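Local coordinates for protein oxidoreductase, Gfo/Idh/MocA family (PDB 1XEA) that probably works as an NAD(P)-dependent oxidoreductase, with a nucleotide-binding Rossmann domain joined to a second domain built on a mixed sheet, at residues K4-G9 with Y62-V67; F121-I126 with F168-D173. All blocks are in the same frame, centred on the assembly; numbering follows the deposited sequence.

Contact 1 (K4-G9 with Y62-V67)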
ATOM      1  N   LYS A   4     -14.065  27.930 -32.941  1.00 58.40           N
ATOM      2  CA  LYS A   4     -13.773  29.155 -32.202  1.00 55.80           C
ATOM      3  C   LYS A   4     -14.685  29.129 -30.980  1.00 54.75           C
ATOM      4  O   LYS A   4     -15.902  29.313 -31.076  1.00 54.29           O
ATOM      5  CB  LYS A   4     -14.065  30.384 -33.071  1.00 56.37           C
ATOM      6  CG  LYS A   4     -13.655  31.737 -32.480  1.00 56.33           C
ATOM      7  CD  LYS A   4     -14.080  32.894 -33.405  1.00 57.53           C
ATOM      8  CE  LYS A   4     -12.886  33.624 -34.025  1.00 56.16           C
ATOM      9  NZ  LYS A   4     -12.033  34.299 -32.995  1.00 56.47           N
ATOM     10  N   ILE A   5     -14.083  28.868 -29.830  1.00 54.15           N
ATOM     11  CA  ILE A   5     -14.817  28.782 -28.581  1.00 52.96           C
ATOM     12  C   ILE A   5     -14.610  30.049 -27.762  1.00 52.34           C
ATOM     13  O   ILE A   5     -13.535  30.637 -27.778  1.00 52.29           O
ATOM     14  CB  ILE A   5     -14.341  27.534 -27.764  1.00 51.71           C
ATOM     15  CG1 ILE A   5     -14.966  26.255 -28.326  1.00 51.07           C
ATOM     16  CG2 ILE A   5     -14.737  27.663 -26.305  1.00 52.58           C
ATOM     17  CD1 ILE A   5     -14.569  25.915 -29.743  1.00 50.67           C
ATOM     18  N   ALA A   6     -15.645  30.479 -27.056  1.00 52.93           N
ATOM     19  CA  ALA A   6     -15.535  31.659 -26.226  1.00 51.90           C
ATOM     20  C   ALA A   6     -15.716  31.203 -24.795  1.00 52.69           C
ATOM     21  O   ALA A   6     -16.658  30.472 -24.475  1.00 52.22           O
ATOM     22  CB  ALA A   6     -16.600  32.657 -26.597  1.00 50.70           C
HETATM   23  N   MSE A   7     -14.798  31.611 -23.936  1.00 54.51           N
HETATM   24  CA  MSE A   7     -14.887  31.253 -22.536  1.00 56.65           C
HETATM   25  C   MSE A   7     -15.309  32.462 -21.712  1.00 54.51           C
HETATM   26  O   MSE A   7     -14.552  33.419 -21.541  1.00 53.23           O
HETATM   27  CB  MSE A   7     -13.549  30.728 -22.042  1.00 62.53           C
HETATM   28  CG  MSE A   7     -13.236  29.337 -22.529  1.00 70.10           C
HETATM   29 SE   MSE A   7     -11.615  28.658 -21.759  1.00 85.01          SE
HETATM   30  CE  MSE A   7     -11.913  29.157 -19.910  1.00 79.40           C
ATOM     31  N   ILE A   8     -16.528  32.403 -21.201  1.00 53.04           N
ATOM     32  CA  ILE A   8     -17.063  33.482 -20.401  1.00 52.14           C
ATOM     33  C   ILE A   8     -16.913  33.160 -18.927  1.00 51.45           C
ATOM     34  O   ILE A   8     -17.332  32.094 -18.475  1.00 51.51           O
ATOM     35  CB  ILE A   8     -18.564  33.713 -20.695  1.00 52.54           C
ATOM     36  CG1 ILE A   8     -18.765  34.152 -22.148  1.00 51.30           C
ATOM     37  CG2 ILE A   8     -19.129  34.747 -19.741  1.00 53.39           C
ATOM     38  CD1 ILE A   8     -18.867  33.014 -23.128  1.00 50.76           C
ATOM     39  N   GLY A   9     -16.308  34.081 -18.182  1.00 51.47           N
ATOM     40  CA  GLY A   9     -16.129  33.890 -16.750  1.00 52.33           C
ATOM     41  C   GLY A   9     -14.887  33.107 -16.382  1.00 52.98           C
ATOM     42  O   GLY A   9     -14.922  31.885 -16.240  1.00 54.18           O
ATOM     43  N   TYR A  62     -17.076  38.188 -32.646  1.00 63.81           N
ATOM     44  CA  TYR A  62     -16.053  37.339 -33.240  1.00 60.56           C
ATOM     45  C   TYR A  62     -16.608  36.098 -33.946  1.00 59.80           C
ATOM     46  O   TYR A  62     -15.855  35.286 -34.492  1.00 58.35           O
ATOM     47  CB  TYR A  62     -15.063  36.929 -32.153  1.00 59.09           C
ATOM     48  CG  TYR A  62     -14.581  38.092 -31.319  1.00 56.70           C
ATOM     49  CD1 TYR A  62     -15.336  38.577 -30.256  1.00 56.13           C
ATOM     50  CD2 TYR A  62     -13.372  38.721 -31.603  1.00 56.72           C
ATOM     51  CE1 TYR A  62     -14.894  39.663 -29.493  1.00 55.77           C
ATOM     52  CE2 TYR A  62     -12.920  39.806 -30.850  1.00 55.54           C
ATOM     53  CZ  TYR A  62     -13.679  40.275 -29.797  1.00 54.44           C
ATOM     54  OH  TYR A  62     -13.214  41.336 -29.047  1.00 51.11           O
ATOM     55  N   GLY A  63     -17.929  35.959 -33.940  1.00 60.30           N
ATOM     56  CA  GLY A  63     -18.557  34.819 -34.585  1.00 60.85           C
ATOM     57  C   GLY A  63     -18.048  33.488 -34.070  1.00 61.23           C
ATOM     58  O   GLY A  63     -17.473  32.698 -34.826  1.00 61.21           O
ATOM     59  N   VAL A  64     -18.272  33.252 -32.778  1.00 60.39           N
ATOM     60  CA  VAL A  64     -17.853  32.029 -32.105  1.00 57.99           C
ATOM     61  C   VAL A  64     -18.748  30.856 -32.471  1.00 56.99           C
ATOM     62  O   VAL A  64     -19.902  31.043 -32.842  1.00 56.74           O
ATOM     63  CB  VAL A  64     -17.885  32.210 -30.580  1.00 57.74           C
ATOM     64  CG1 VAL A  64     -16.969  33.362 -30.173  1.00 57.71           C
ATOM     65  CG2 VAL A  64     -19.307  32.483 -30.126  1.00 57.96           C
ATOM     66  N   ASP A  65     -18.204  29.649 -32.366  1.00 57.45           N
ATOM     67  CA  ASP A  65     -18.948  28.436 -32.681  1.00 57.30           C
ATOM     68  C   ASP A  65     -19.617  27.846 -31.449  1.00 55.70           C
ATOM     69  O   ASP A  65     -20.494  26.988 -31.556  1.00 55.77           O
ATOM     70  CB  ASP A  65     -18.008  27.414 -33.318  1.00 59.18           C
ATOM     71  CG  ASP A  65     -17.535  27.849 -34.690  1.00 62.61           C
ATOM     72  OD1 ASP A  65     -18.369  27.855 -35.629  1.00 63.40           O
ATOM     73  OD2 ASP A  65     -16.337  28.197 -34.824  1.00 63.26           O
ATOM     74  N   ALA A  66     -19.194  28.316 -30.280  1.00 54.18           N
ATOM     75  CA  ALA A  66     -19.746  27.857 -29.016  1.00 53.14           C
ATOM     76  C   ALA A  66     -19.149  28.657 -27.853  1.00 53.12           C
ATOM     77  O   ALA A  66     -18.100  29.292 -27.997  1.00 51.80           O
ATOM     78  CB  ALA A  66     -19.465  26.364 -28.838  1.00 50.86           C
ATOM     79  N   VAL A  67     -19.832  28.627 -26.706  1.00 52.73           N
ATOM     80  CA  VAL A  67     -19.385  29.322 -25.501  1.00 51.68           C
ATOM     81  C   VAL A  67     -19.326  28.367 -24.306  1.00 51.96           C
ATOM     82  O   VAL A  67     -20.111  27.421 -24.210  1.00 52.19           O
ATOM     83  CB  VAL A  67     -20.325  30.499 -25.136  1.00 50.53           C
ATOM     84  CG1 VAL A  67     -20.300  31.541 -26.230  1.00 49.26           C
ATOM     85  CG2 VAL A  67     -21.732  29.994 -24.917  1.00 50.46           C
TER
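Lys-4 sets CG anti to its backbone N (chi1 -173°) and stays extended at the next torsion, which brings CD beside the O of Tyr-62. Bends at chi3 and chi4 then turn the amine, which is paired with Glu-29 by a salt bridge. In Asp-65, CG lies beside the backbone N (chi1 -68°), which turns the carboxylate back to Lys-4. There OD2 of Asp-65 takes the N-H of Lys-4 with its anti lone pair, at 3.0 Å. The backbone N of Asp-65 in turn donates to the O of Lys-4, at 2.7 Å. One aspartate thus grips both backbone polar groups of Lys-4.

Beyond this point the chains form a short parallel beta pairing. Ala-6 N bonds to Ala-66 O at 2.9 Å. The same oxygen receives a CA-H contact from Ile-5, and Val-67 CA makes one to Ala-6 O.

The apolar part lies on the face of Ala-6 and Val-67. Ala-6 CB meets Val-64 CG1 at 3.7 Å and also rests on CG1 of Val-67. Ile-8 reaches over with CD1, which lies 3.5 Å from Val-67 CB.

This is the start of a Rossmann fold. Gly-9 follows the first strand and opens a GxGxxA sequence, consistent with a dinucleotide-binding turn. Strand 3-8 runs between strands 28-33 and 66-69, bonding to Glu-29 and Val-31 on one flank and to Met-68 on the other. Ile-5 and Ala-66 face helix 268-281, touching Leu-276, Trp-275 and Ala-279, while Ala-6 and Val-64 pack on Val-59.

Contact 2 (F121-I126 with F168-D173)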
ATOM      1  N   PHE A 121     -19.233  17.586 -16.197  1.00 43.36           N
ATOM      2  CA  PHE A 121     -19.085  16.556 -15.178  1.00 42.43           C
ATOM      3  C   PHE A 121     -17.849  15.735 -15.525  1.00 41.70           C
ATOM      4  O   PHE A 121     -17.959  14.648 -16.099  1.00 43.53           O
ATOM      5  CB  PHE A 121     -20.302  15.645 -15.181  1.00 42.10           C
ATOM      6  CG  PHE A 121     -21.525  16.244 -14.549  1.00 41.68           C
ATOM      7  CD1 PHE A 121     -22.681  16.449 -15.303  1.00 40.60           C
ATOM      8  CD2 PHE A 121     -21.558  16.503 -13.178  1.00 41.49           C
ATOM      9  CE1 PHE A 121     -23.856  16.892 -14.700  1.00 39.55           C
ATOM     10  CE2 PHE A 121     -22.725  16.947 -12.558  1.00 39.91           C
ATOM     11  CZ  PHE A 121     -23.877  17.139 -13.321  1.00 40.40           C
ATOM     12  N   ASN A 122     -16.677  16.247 -15.159  1.00 39.24           N
ATOM     13  CA  ASN A 122     -15.427  15.571 -15.472  1.00 36.62           C
ATOM     14  C   ASN A 122     -15.333  14.123 -14.970  1.00 36.45           C
ATOM     15  O   ASN A 122     -14.716  13.283 -15.622  1.00 36.44           O
ATOM     16  CB  ASN A 122     -14.236  16.395 -14.964  1.00 35.26           C
ATOM     17  CG  ASN A 122     -14.089  16.357 -13.461  1.00 37.36           C
ATOM     18  OD1 ASN A 122     -13.012  16.055 -12.955  1.00 37.73           O
ATOM     19  ND2 ASN A 122     -15.158  16.672 -12.738  1.00 37.98           N
ATOM     20  N   ARG A 123     -15.959  13.823 -13.837  1.00 34.40           N
ATOM     21  CA  ARG A 123     -15.914  12.475 -13.294  1.00 32.50           C
ATOM     22  C   ARG A 123     -16.636  11.443 -14.161  1.00 33.37           C
ATOM     23  O   ARG A 123     -16.847  10.312 -13.724  1.00 33.64           O
ATOM     24  CB  ARG A 123     -16.490  12.460 -11.878  1.00 30.67           C
ATOM     25  CG  ARG A 123     -15.464  12.291 -10.790  1.00 30.48           C
ATOM     26  CD  ARG A 123     -15.785  13.158  -9.587  1.00 32.13           C
ATOM     27  NE  ARG A 123     -15.301  14.522  -9.769  1.00 32.18           N
ATOM     28  CZ  ARG A 123     -14.319  15.065  -9.057  1.00 31.53           C
ATOM     29  NH1 ARG A 123     -13.712  14.372  -8.105  1.00 28.87           N
ATOM     30  NH2 ARG A 123     -13.930  16.303  -9.311  1.00 35.72           N
ATOM     31  N   ARG A 124     -17.043  11.815 -15.373  1.00 32.58           N
ATOM     32  CA  ARG A 124     -17.695  10.848 -16.269  1.00 32.45           C
ATOM     33  C   ARG A 124     -16.693  10.444 -17.339  1.00 32.09           C
ATOM     34  O   ARG A 124     -16.949   9.534 -18.122  1.00 31.53           O
ATOM     35  CB  ARG A 124     -18.901  11.452 -16.987  1.00 35.37           C
ATOM     36  CG  ARG A 124     -20.125  11.691 -16.142  1.00 39.78           C
ATOM     37  CD  ARG A 124     -21.284  12.133 -17.033  1.00 39.91           C
ATOM     38  NE  ARG A 124     -22.366  12.696 -16.230  1.00 42.94           N
ATOM     39  CZ  ARG A 124     -23.401  13.371 -16.719  1.00 42.01           C
ATOM     40  NH1 ARG A 124     -23.504  13.570 -18.027  1.00 41.73           N
ATOM     41  NH2 ARG A 124     -24.321  13.857 -15.893  1.00 40.23           N
ATOM     42  N   HIS A 125     -15.561  11.144 -17.362  1.00 31.37           N
ATOM     43  CA  HIS A 125     -14.502  10.922 -18.341  1.00 30.04           C
ATOM     44  C   HIS A 125     -13.161  10.572 -17.714  1.00 30.93           C
ATOM     45  O   HIS A 125     -12.108  10.883 -18.275  1.00 32.35           O
ATOM     46  CB  HIS A 125     -14.320  12.176 -19.179  1.00 30.63           C
ATOM     47  CG  HIS A 125     -15.588  12.662 -19.794  1.00 34.76           C
ATOM     48  ND1 HIS A 125     -16.078  12.155 -20.977  1.00 34.28           N
ATOM     49  CD2 HIS A 125     -16.519  13.535 -19.339  1.00 34.77           C
ATOM     50  CE1 HIS A 125     -17.259  12.690 -21.223  1.00 33.77           C
ATOM     51  NE2 HIS A 125     -17.550  13.529 -20.245  1.00 34.86           N
ATOM     52  N   ILE A 126     -13.181   9.948 -16.546  1.00 28.60           N
ATOM     53  CA  ILE A 126     -11.927   9.587 -15.910  1.00 27.82           C
ATOM     54  C   ILE A 126     -11.286   8.474 -16.728  1.00 28.66           C
ATOM     55  O   ILE A 126     -11.766   7.330 -16.725  1.00 30.36           O
ATOM     56  CB  ILE A 126     -12.156   9.131 -14.473  1.00 25.87           C
ATOM     57  CG1 ILE A 126     -12.897  10.231 -13.722  1.00 24.29           C
ATOM     58  CG2 ILE A 126     -10.824   8.823 -13.801  1.00 25.55           C
ATOM     59  CD1 ILE A 126     -12.211  11.579 -13.762  1.00 19.46           C
ATOM     60  N   PHE A 168     -21.371  17.496  -3.545  1.00 40.48           N
ATOM     61  CA  PHE A 168     -21.985  16.170  -3.541  1.00 38.50           C
ATOM     62  C   PHE A 168     -22.472  15.751  -4.917  1.00 38.20           C
ATOM     63  O   PHE A 168     -22.542  14.564  -5.238  1.00 37.53           O
ATOM     64  CB  PHE A 168     -23.157  16.138  -2.563  1.00 36.69           C
ATOM     65  CG  PHE A 168     -23.695  14.768  -2.325  1.00 36.21           C
ATOM     66  CD1 PHE A 168     -22.936  13.824  -1.640  1.00 34.74           C
ATOM     67  CD2 PHE A 168     -24.958  14.410  -2.792  1.00 35.98           C
ATOM     68  CE1 PHE A 168     -23.425  12.534  -1.419  1.00 34.66           C
ATOM     69  CE2 PHE A 168     -25.462  13.122  -2.579  1.00 36.70           C
ATOM     70  CZ  PHE A 168     -24.695  12.176  -1.889  1.00 34.73           C
ATOM     71  N   ILE A 169     -22.810  16.735  -5.738  1.00 38.78           N
ATOM     72  CA  ILE A 169     -23.294  16.449  -7.077  1.00 38.22           C
ATOM     73  C   ILE A 169     -22.247  15.675  -7.864  1.00 37.63           C
ATOM     74  O   ILE A 169     -22.580  14.960  -8.794  1.00 38.50           O
ATOM     75  CB  ILE A 169     -23.659  17.748  -7.818  1.00 38.28           C
ATOM     76  CG1 ILE A 169     -24.545  17.420  -9.020  1.00 38.34           C
ATOM     77  CG2 ILE A 169     -22.396  18.465  -8.261  1.00 38.87           C
ATOM     78  CD1 ILE A 169     -25.370  18.582  -9.480  1.00 36.22           C
ATOM     79  N   HIS A 170     -20.982  15.822  -7.488  1.00 36.91           N
ATOM     80  CA  HIS A 170     -19.933  15.108  -8.179  1.00 35.43           C
ATOM     81  C   HIS A 170     -20.130  13.612  -7.985  1.00 36.54           C
ATOM     82  O   HIS A 170     -20.412  12.889  -8.935  1.00 37.01           O
ATOM     83  CB  HIS A 170     -18.561  15.518  -7.664  1.00 34.46           C
ATOM     84  CG  HIS A 170     -17.947  16.650  -8.421  1.00 34.99           C
ATOM     85  ND1 HIS A 170     -17.853  16.658  -9.795  1.00 35.12           N
ATOM     86  CD2 HIS A 170     -17.399  17.814  -8.000  1.00 34.88           C
ATOM     87  CE1 HIS A 170     -17.280  17.780 -10.190  1.00 35.35           C
ATOM     88  NE2 HIS A 170     -16.995  18.501  -9.119  1.00 35.90           N
ATOM     89  N   PRO A 171     -20.000  13.119  -6.742  1.00 37.37           N
ATOM     90  CA  PRO A 171     -20.185  11.677  -6.538  1.00 37.09           C
ATOM     91  C   PRO A 171     -21.585  11.179  -6.883  1.00 36.62           C
ATOM     92  O   PRO A 171     -21.749  10.086  -7.425  1.00 36.29           O
ATOM     93  CB  PRO A 171     -19.849  11.491  -5.058  1.00 35.86           C
ATOM     94  CG  PRO A 171     -20.229  12.796  -4.454  1.00 37.01           C
ATOM     95  CD  PRO A 171     -19.711  13.796  -5.463  1.00 36.86           C
ATOM     96  N   LEU A 172     -22.586  11.999  -6.578  1.00 36.42           N
ATOM     97  CA  LEU A 172     -23.964  11.634  -6.847  1.00 36.66           C
ATOM     98  C   LEU A 172     -24.184  11.336  -8.333  1.00 37.53           C
ATOM     99  O   LEU A 172     -24.677  10.263  -8.695  1.00 38.36           O
ATOM    100  CB  LEU A 172     -24.906  12.750  -6.398  1.00 35.15           C
ATOM    101  CG  LEU A 172     -26.399  12.394  -6.464  1.00 34.61           C
ATOM    102  CD1 LEU A 172     -26.716  11.330  -5.416  1.00 32.36           C
ATOM    103  CD2 LEU A 172     -27.232  13.637  -6.239  1.00 31.08           C
ATOM    104  N   ASP A 173     -23.820  12.287  -9.188  1.00 36.46           N
ATOM    105  CA  ASP A 173     -23.973  12.115 -10.625  1.00 36.22           C
ATOM    106  C   ASP A 173     -23.134  10.958 -11.152  1.00 37.24           C
ATOM    107  O   ASP A 173     -23.612  10.134 -11.936  1.00 39.16           O
ATOM    108  CB  ASP A 173     -23.560  13.375 -11.384  1.00 35.18           C
ATOM    109  CG  ASP A 173     -23.491  13.144 -12.893  1.00 37.22           C
ATOM    110  OD1 ASP A 173     -24.546  13.062 -13.550  1.00 37.73           O
ATOM    111  OD2 ASP A 173     -22.379  13.023 -13.433  1.00 37.70           O
TER
HETATM  112  O   HOH W   1     -17.991  15.283 -12.197  1.00 30.33           O
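Phe-121 to Arg-124 form a 3-10 turn that faces helix 160-175, closed by Arg-124 N bonding to Phe-121 O at 3.1 Å. The turn follows strand 117-120, the last strand of the Rossmann sheet. The helix is kinked near His-170 and Pro-171, and the closest CA atoms, Arg-123 and His-170, are 7.0 Å apart.

The guanidinium of Arg-123 lies over the His-170 ring, with the two planes 45° apart. Its NH2 sits above the ring centre, while NH1 pairs with Glu-224 in a salt bridge. A water links the backbone of Arg-123 to the His-170 side chain: it accepts from Arg-123 N at 3.0 Å and bonds to His-170 ND1 at 2.8 Å. His-170 also touches Lys-94.

Asp-173 has CG anti to its backbone N (chi1 171°), which lays the carboxylate over Phe-121. The carboxylate and ring planes are stacked, 14° apart, and Asp-173 CB makes a CH-pi contact with the same ring. Ile-169 CG1 meets the ring at its edge. Arg-124 and Asp-173 form a two-pronged salt bridge: NH2 of Arg-124 donates to OD1 of Asp-173, which also has a salt bridge to Arg-291 and a hydrogen bond with Ser-295. Arg-124 NE donates to the syn lone pair of Asp-173 OD2 at 2.8 Å, nearly in the guanidinium plane.

In the fold
Contact 1 closes before contact 2 opens along the chain. Their centres are 25 Å apart and their nearest atoms about 13 Å apart, so they do not touch. Contact 1 lies inside the five-stranded parallel sheet. Contact 2 starts where the outermost strand of that sheet, 117-120, ends, and ties its exit to helix 160-175. Helix 268-281 is a common neighbour: it packs on Ile-5 and Ala-66 in the first and on Asn-122 and His-125 in the second. Gly-9 probably marks the cofactor end of contact 1. The Lys-94 and His-170 neighbourhood of contact 2 is consistent with the interdomain cleft where relatives carry out catalysis.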